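Local coordinates for phosphoserine aminotransferase SerC (Cytophaga hutchinsonii ATCC 33406, PDB 3FFR) that catalyses the PLP-dependent transfer of an amino group from glutamate to 3-phosphohydroxypyruvate, giving phosphoserine in serine biosynthesis, at the interface of chains A and B. Sequence-based numbering; all coordinates share one arbitrary frame. Chains: chain A/B, Phosphoserine aminotransferase SerC.

Contact 1: the interface of chains A and B. Residues chain A 68-69, 72, 225, 242; chain B 68-69, 72, 225, 242.
A two-fold symmetric homodimer interface, of the kind typical of PLP-dependent aminotransferases, joins the two subunits here; around its axis the same residues of both chains meet. At the middle, the methyl groups of A:Ala68 and B:Ala68 meet tip to tip, CB to CB at 3.3 Å, a snug contact for two methyls. Flanking them, the B:Tyr225 ring crosses obliquely over the start of helix 70-81 of chain A. Its phenol OH lies against the aliphatic part of A:Glu72, 3.3 Å from CB, while one ring face is turned to the A:Glu72 backbone N. A:Glu72 CG is anti to the backbone N (chi1 -180°), and the extended chain lays the carboxylate beside A:Ala68 of its own subunit. There OE1 accepts the A:Ala68 amide N at 3.0 Å, approached from above the carboxylate plane. A:Ser69 OG, tucked between its backbone N and C (chi1 61°), takes the A:Glu72 backbone N at 3.0 Å, capping the helix start. The same hydroxyl holds water 1 at 2.9 Å, and this water reaches B:Glu242 OE2, the carboxylate of a chain bent at chi2 (-75°). Polar groups are thus joined across the dimer by water, and the direct contacts are van der Waals packing. The patch is likely to hold the two helix starts in register about the two-fold axis.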
# COMPACT_ATOMS: atom_id res chain seq x y z
N ALA A 68 -4.09 1.38 1.65
CA ALA A 68 -3.24 0.71 0.63
C ALA A 68 -4.03 0.02 -0.46
O ALA A 68 -3.56 -0.15 -1.58
CB ALA A 68 -2.32 -0.33 1.31
N SER A 69 -5.23 -0.44 -0.10
CA SER A 69 -6.07 -1.24 -1.01
C SER A 69 -7.50 -1.28 -0.52
O SER A 69 -7.78 -0.91 0.63
CB SER A 69 -5.53 -2.71 -1.05
OG SER A 69 -5.59 -3.32 0.24
N GLU A 72 -7.77 -3.92 2.22
CA GLU A 72 -7.39 -3.41 3.52
C GLU A 72 -8.61 -2.73 4.19
O GLU A 72 -8.87 -2.93 5.38
CB GLU A 72 -6.25 -2.39 3.46
CG GLU A 72 -5.94 -1.93 4.86
CD GLU A 72 -4.87 -0.86 5.05
OE1 GLU A 72 -4.26 -0.38 4.08
OE2 GLU A 72 -4.65 -0.51 6.25
N TYR A 225 -1.96 1.64 13.40
CA TYR A 225 -1.73 2.79 12.50
C TYR A 225 -2.94 3.19 11.71
O TYR A 225 -3.12 4.38 11.37
CB TYR A 225 -0.49 2.57 11.59
CG TYR A 225 -0.68 1.56 10.50
CD1 TYR A 225 -0.88 0.21 10.79
CD2 TYR A 225 -0.68 1.94 9.18
CE1 TYR A 225 -1.10 -0.71 9.78
CE2 TYR A 225 -0.88 1.02 8.15
CZ TYR A 225 -1.12 -0.30 8.46
OH TYR A 225 -1.36 -1.20 7.46
N GLU A 242 1.50 6.53 8.31
CA GLU A 242 2.70 5.90 7.76
C GLU A 242 3.14 6.59 6.46
O GLU A 242 2.44 7.47 5.97
CB GLU A 242 2.44 4.42 7.49
CG GLU A 242 1.75 4.10 6.16
CD GLU A 242 0.23 4.41 6.06
OE1 GLU A 242 -0.35 5.12 6.91
OE2 GLU A 242 -0.40 3.93 5.10
N ALA B 68 2.27 -3.32 2.27
CA ALA B 68 2.11 -1.92 1.81
C ALA B 68 3.14 -0.97 2.38
O ALA B 68 3.47 0.05 1.78
CB ALA B 68 0.69 -1.40 2.18
N SER B 69 3.60 -1.29 3.59
CA SER B 69 4.52 -0.41 4.33
C SER B 69 5.20 -1.17 5.45
O SER B 69 4.79 -2.28 5.80
CB SER B 69 3.71 0.76 4.97
OG SER B 69 2.74 0.27 5.89
N GLU B 72 2.82 -1.36 8.42
CA GLU B 72 1.89 -2.46 8.31
C GLU B 72 2.54 -3.75 8.87
O GLU B 72 1.90 -4.51 9.60
CB GLU B 72 1.45 -2.74 6.87
CG GLU B 72 0.48 -3.89 6.87
CD GLU B 72 -0.06 -4.39 5.54
OE1 GLU B 72 0.29 -3.86 4.47
OE2 GLU B 72 -0.87 -5.37 5.60
N TYR B 225 -6.63 -10.80 5.05
CA TYR B 225 -5.85 -10.88 3.80
C TYR B 225 -4.37 -10.99 4.01
O TYR B 225 -3.65 -11.60 3.19
CB TYR B 225 -6.22 -9.72 2.82
CG TYR B 225 -5.71 -8.37 3.23
CD1 TYR B 225 -6.17 -7.74 4.37
CD2 TYR B 225 -4.75 -7.74 2.48
CE1 TYR B 225 -5.67 -6.51 4.77
CE2 TYR B 225 -4.24 -6.49 2.86
CZ TYR B 225 -4.69 -5.90 4.02
OH TYR B 225 -4.17 -4.69 4.41
N GLU B 242 -4.28 -9.50 -2.33
CA GLU B 242 -4.98 -8.33 -2.87
C GLU B 242 -4.24 -7.76 -4.10
O GLU B 242 -3.15 -8.23 -4.43
CB GLU B 242 -5.09 -7.24 -1.80
CG GLU B 242 -3.85 -6.35 -1.63
CD GLU B 242 -2.62 -6.97 -0.92
OE1 GLU B 242 -2.53 -8.19 -0.71
OE2 GLU B 242 -1.72 -6.20 -0.54
O HOH W 1 -2.74 -3.62 0.52
O HOH W 2 0.45 1.19 4.39

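Contact 2: the interface of chains A and B. Residues chain A 32-36, 243-244; chain B 9, 12-15, 196-197.
A:Val33 has CG1 anti to its backbone N (chi1 176°) and CG2 anti to the carbonyl carbon, so both methyls straddle the B:Ser13 carbonyl, with CG2 3.4 Å from B:Ser13 O. The valine side chain also slants across B:Leu15, CG2 3.7 Å from its CG, which chi1 of -54° places beside the backbone N. A:Thr243, at chi1 -45°, sends CG2 away from its own N and toward chain B, where it meets B:Ala197 CB at a tight 3.4 Å and points tip to tip at the B:Pro12 ring. B:Pro12, which follows a cis peptide bond, wedges into chain A: CB and CG pack on the carbonyls of A:Val33 and A:Ile34, and CD approaches ND1 of the A:His36 imidazole at 3.6 Å, the two side chains crossing at about a right angle. Water carries the polar links. A:Gly32 O holds water 3 and water 4, the first bound by B:Ser13 N and the second by B:Ala197 N at 2.9 Å, while water 5 joins A:Val33 O to the B:Thr9 hydroxyl. Within chain B, B:Ser13 OG donates to B:Thr9 O at 2.7 Å in the carbonyl plane, and B:Thr9 OG1 donates to B:Pro12 O at 3.2 Å; these bonds brace the 9-13 segment from within its own chain. An alanine in place of A:Val33 would remove both methyls from B:Ser13 and B:Leu15 and would probably loosen the fit of this loop. The site packs two loops of chain A on the N-terminal and 196-197 segments of chain B, near in sequence to B:Gly11 and B:Lys191 of the serine pocket, and is likely to steady them.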
# COMPACT_ATOMS: atom_id res chain seq x y z
N GLY A 32 8.42 11.56 -5.62
CA GLY A 32 8.76 10.29 -4.94
C GLY A 32 9.87 10.44 -3.90
O GLY A 32 10.16 9.52 -3.11
N VAL A 33 10.42 11.64 -3.88
CA VAL A 33 11.56 12.00 -3.04
C VAL A 33 11.18 12.87 -1.85
O VAL A 33 11.80 12.81 -0.78
CB VAL A 33 12.65 12.75 -3.89
CG1 VAL A 33 13.84 13.24 -3.03
CG2 VAL A 33 13.16 11.82 -5.03
N ILE A 34 10.19 13.73 -2.06
CA ILE A 34 9.78 14.68 -1.02
C ILE A 34 9.28 13.95 0.22
O ILE A 34 8.75 12.83 0.16
CB ILE A 34 8.71 15.73 -1.51
CG1 ILE A 34 7.40 15.02 -1.86
CG2 ILE A 34 9.30 16.58 -2.68
CD1 ILE A 34 6.27 15.91 -2.27
N SER A 35 9.48 14.60 1.36
CA SER A 35 8.98 14.05 2.63
C SER A 35 7.46 14.06 2.66
O SER A 35 6.81 15.02 2.24
CB SER A 35 9.48 14.87 3.81
OG SER A 35 8.89 14.42 4.99
N HIS A 36 6.92 12.98 3.19
CA HIS A 36 5.48 12.85 3.44
C HIS A 36 5.01 13.75 4.61
O HIS A 36 3.83 13.75 4.98
CB HIS A 36 5.08 11.39 3.68
CG HIS A 36 5.75 10.76 4.87
ND1 HIS A 36 7.12 10.70 5.02
CD2 HIS A 36 5.22 10.18 5.97
CE1 HIS A 36 7.40 10.10 6.16
NE2 HIS A 36 6.27 9.79 6.76
N THR A 243 4.30 6.21 5.90
CA THR A 243 4.72 6.80 4.62
C THR A 243 3.80 6.20 3.55
O THR A 243 3.79 4.99 3.35
CB THR A 243 6.19 6.56 4.29
OG1 THR A 243 6.99 6.80 5.47
CG2 THR A 243 6.64 7.46 3.10
N PRO A 244 3.05 7.05 2.84
CA PRO A 244 2.09 6.49 1.91
C PRO A 244 2.57 6.41 0.48
O PRO A 244 3.67 6.84 0.16
CB PRO A 244 1.00 7.53 1.95
CG PRO A 244 1.73 8.81 2.06
CD PRO A 244 2.94 8.53 2.92
N THR B 9 17.95 13.24 2.55
CA THR B 9 16.92 13.07 3.58
C THR B 9 16.69 11.56 3.85
O THR B 9 16.80 10.74 2.94
CB THR B 9 15.63 13.76 3.17
OG1 THR B 9 15.33 13.32 1.85
CG2 THR B 9 15.78 15.28 3.18
N PRO B 12 11.23 9.37 2.71
CA PRO B 12 11.68 9.21 1.33
C PRO B 12 13.00 9.89 1.08
O PRO B 12 13.45 10.71 1.89
CB PRO B 12 10.56 9.90 0.53
CG PRO B 12 9.34 9.71 1.40
CD PRO B 12 9.87 9.91 2.78
N SER B 13 13.63 9.54 -0.03
CA SER B 13 14.95 10.09 -0.34
C SER B 13 15.19 10.08 -1.84
O SER B 13 14.33 9.68 -2.63
CB SER B 13 16.07 9.33 0.39
OG SER B 13 17.30 10.06 0.41
N GLU B 14 16.39 10.49 -2.23
CA GLU B 14 16.77 10.52 -3.62
C GLU B 14 16.49 9.13 -4.26
O GLU B 14 16.85 8.09 -3.71
CB GLU B 14 18.24 10.91 -3.74
CG GLU B 14 18.72 11.36 -5.08
CD GLU B 14 18.07 12.64 -5.60
OE1 GLU B 14 17.59 13.52 -4.83
OE2 GLU B 14 18.08 12.76 -6.82
N LEU B 15 15.81 9.11 -5.41
CA LEU B 15 15.55 7.82 -6.08
C LEU B 15 16.85 7.24 -6.65
O LEU B 15 17.76 7.95 -7.08
CB LEU B 15 14.47 7.95 -7.18
CG LEU B 15 13.15 8.55 -6.73
CD1 LEU B 15 12.11 8.48 -7.89
CD2 LEU B 15 12.57 7.87 -5.50
N PRO B 196 10.11 5.21 -4.82
CA PRO B 196 9.05 5.95 -4.15
C PRO B 196 8.41 5.06 -3.08
O PRO B 196 8.41 3.86 -3.20
CB PRO B 196 8.03 6.18 -5.26
CG PRO B 196 8.82 6.16 -6.50
CD PRO B 196 9.81 5.02 -6.25
N ALA B 197 7.87 5.67 -2.04
CA ALA B 197 7.17 4.89 -1.01
C ALA B 197 5.94 4.20 -1.65
O ALA B 197 5.38 4.66 -2.65
CB ALA B 197 6.78 5.76 0.20
O HOH W 3 11.92 7.80 -1.84
O HOH W 4 7.73 8.57 -2.06
O HOH W 5 12.86 14.37 1.17

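The C-alpha centres of contact 1 and contact 2 lie about 17 Å apart within one dimer interface. They share no residue, but A:Glu242 of contact 1 is followed directly by A:Thr243 and A:Pro244 of contact 2, so one loop leading to helix 246-262 serves both. Contact 1 includes both symmetry-related halves around the dimer axis, whereas contact 2 lies to one side and recurs with the chains exchanged. Both rely on apolar packing and bridging water, without direct polar bonds across in either patch. The shared loop could therefore couple the dimer centre to the N-terminal segment near the active site.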